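Local atomic coordinates of aspartate aminotransferase, mitochondrial (Trypanosoma brucei brucei, PDB entry 4W5K), a protein that probably catalyses the reversible transfer of an amino group from L-aspartate to 2-oxoglutarate, using pyridoxal 5'-phosphate as cofactor. Residues 211-214 against 219-222. The protein carries 1 engineered substitution. Residues are numbered along the deposited sequence; the frame is centred on the assembly and turned at random.
Sequences AYQG and QLDY. With PLP (pyridoxal-5'-phosphate), chain C.
Gln-213 and Gly-214 meet Leu-220 where the loop after strand 205-210 turns into the short helix 220-223, beside the cofactor site of a class-I (fold type I) aminotransferase. One side-chain hydrogen bond joins the two segments. Gln-213 NE2 donates to Leu-220 O at 3.1 Å, and the N-H...O angle is nearly straight at 172°. The acceptor lies in the amide plane of Gln-213. At the acceptor, NE2 stands well above the carbonyl plane of Leu-220, not on a lone pair. CG of Gln-213 is anti to its backbone N (chi1 -170°), and the chain runs on extended, which carries the amide out to the carbonyl of Leu-220. The same NE2 also bonds Leu-78 O, so two backbone carbonyls grip the amide nitrogen.

The apolar part is small. CD2 of Leu-220 rests against Gly-214 CA at 3.6 Å. It also lies near Gln-213 CG, and the Gln-213 and Leu-220 side chains cross at about a right angle. Gly-214 has a positive phi of 82°, and its CA lies directly against CD2 of Leu-220. Leu-220 also packs on Trp-306, Lys-307 and Leu-310 of helix 300-331, so it links the loop to that long helix.

At the other end of 211-214 the cofactor takes over. Ala-211 CB touches the pyridine ring, 3.7 Å from PLP C2, and also lies over one face of the Tyr-212 ring, offset toward the rim. Asn-181 contacts Tyr-212 and bonds PLP. PLP O3 lies at the edge of the Tyr-212 ring, near its plane, and Tyr-212 OH and PLP O3 share a hydrogen bond of 2.6 Å.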
loop_
_atom_site.group_PDB
_atom_site.type_symbol
_atom_site.label_atom_id
_atom_site.label_comp_id
_atom_site.label_asym_id
_atom_site.label_seq_id
_atom_site.Cartn_x
_atom_site.Cartn_y
_atom_site.Cartn_z
ATOM N N ALA A 211 -15.177 3.679 -8.804
ATOM C CA ALA A 211 -13.836 3.547 -9.383
ATOM C C ALA A 211 -13.645 4.423 -10.612
ATOM O O ALA A 211 -12.519 4.555 -11.069
ATOM C CB ALA A 211 -13.551 2.052 -9.747
ATOM N N TYR A 212 -14.719 5.013 -11.152
ATOM C CA TYR A 212 -14.631 5.696 -12.442
ATOM C C TYR A 212 -15.351 7.038 -12.490
ATOM O O TYR A 212 -15.875 7.397 -13.528
ATOM C CB TYR A 212 -15.195 4.791 -13.562
ATOM C CG TYR A 212 -14.490 3.458 -13.634
ATOM C CD1 TYR A 212 -13.232 3.367 -14.209
ATOM C CD2 TYR A 212 -15.078 2.293 -13.118
ATOM C CE1 TYR A 212 -12.552 2.166 -14.271
ATOM C CE2 TYR A 212 -14.403 1.075 -13.165
ATOM C CZ TYR A 212 -13.127 1.030 -13.743
ATOM O OH TYR A 212 -12.430 -0.151 -13.811
ATOM N N GLN A 213 -15.349 7.788 -11.397
ATOM C CA GLN A 213 -15.979 9.118 -11.417
ATOM C C GLN A 213 -15.355 10.012 -12.493
ATOM O O GLN A 213 -14.138 10.191 -12.517
ATOM C CB GLN A 213 -15.859 9.809 -10.062
ATOM C CG GLN A 213 -16.731 11.088 -9.998
ATOM C CD GLN A 213 -16.412 11.985 -8.818
ATOM O OE1 GLN A 213 -15.546 11.669 -8.006
ATOM N NE2 GLN A 213 -17.113 13.118 -8.720
ATOM N N GLY A 214 -16.181 10.574 -13.378
ATOM C CA GLY A 214 -15.660 11.433 -14.436
ATOM C C GLY A 214 -15.136 10.658 -15.630
ATOM O O GLY A 214 -15.396 11.030 -16.773
ATOM N N GLN A 219 -18.547 13.431 -16.998
ATOM C CA GLN A 219 -19.302 14.387 -16.189
ATOM C C GLN A 219 -19.137 14.018 -14.718
ATOM O O GLN A 219 -19.744 13.052 -14.266
ATOM C CB GLN A 219 -20.800 14.366 -16.566
ATOM C CG GLN A 219 -21.088 14.309 -18.090
ATOM C CD GLN A 219 -22.535 13.857 -18.432
ATOM O OE1 GLN A 219 -23.334 14.654 -18.935
ATOM N NE2 GLN A 219 -22.857 12.575 -18.184
ATOM N N LEU A 220 -18.308 14.768 -13.987
ATOM C CA LEU A 220 -18.002 14.416 -12.597
ATOM C C LEU A 220 -19.209 14.401 -11.658
ATOM O O LEU A 220 -19.301 13.514 -10.817
ATOM C CB LEU A 220 -16.961 15.386 -12.023
ATOM C CG LEU A 220 -15.565 15.234 -12.617
ATOM C CD1 LEU A 220 -14.758 16.512 -12.349
ATOM C CD2 LEU A 220 -14.876 13.994 -12.030
ATOM N N ASP A 221 -20.111 15.383 -11.789
ATOM C CA ASP A 221 -21.271 15.452 -10.887
ATOM C C ASP A 221 -22.234 14.304 -11.178
ATOM O O ASP A 221 -22.672 13.602 -10.264
ATOM C CB ASP A 221 -22.014 16.784 -11.002
ATOM C CG ASP A 221 -21.146 17.977 -10.660
ATOM O OD1 ASP A 221 -20.365 17.896 -9.689
ATOM O OD2 ASP A 221 -21.250 19.006 -11.361
ATOM N N TYR A 222 -22.552 14.124 -12.458
ATOM C CA TYR A 222 -23.448 13.053 -12.876
ATOM C C TYR A 222 -22.916 11.698 -12.385
ATOM O O TYR A 222 -23.670 10.871 -11.868
ATOM C CB TYR A 222 -23.612 13.070 -14.401
ATOM C CG TYR A 222 -24.514 11.983 -14.961
ATOM C CD1 TYR A 222 -24.020 10.703 -15.213
ATOM C CD2 TYR A 222 -25.847 12.253 -15.279
ATOM C CE1 TYR A 222 -24.844 9.702 -15.737
ATOM C CE2 TYR A 222 -26.671 11.264 -15.810
ATOM C CZ TYR A 222 -26.163 9.999 -16.041
ATOM O OH TYR A 222 -26.987 9.023 -16.575
HETATM N N1 PLP C . -13.391 -1.541 -8.130
HETATM C C2 PLP C . -13.681 -1.620 -9.471
HETATM C C2A PLP C . -15.113 -1.751 -9.878
HETATM C C3 PLP C . -12.662 -1.578 -10.423
HETATM O O3 PLP C . -12.926 -1.674 -11.762
HETATM C C4 PLP C . -11.342 -1.450 -10.012
HETATM C C4A PLP C . -10.297 -1.177 -11.058
HETATM O O4A PLP C . -9.902 -2.112 -11.761
HETATM C C5 PLP C . -11.045 -1.368 -8.652
HETATM C C6 PLP C . -12.079 -1.398 -7.715
HETATM C C5A PLP C . -9.605 -1.256 -8.174
HETATM O O4P PLP C . -9.114 0.041 -8.370
HETATM P P PLP C . -7.714 0.479 -7.850
HETATM O O1P PLP C . -6.666 0.249 -8.898
HETATM O O2P PLP C . -7.376 -0.280 -6.590
HETATM O O3P PLP C . -7.863 1.955 -7.562
#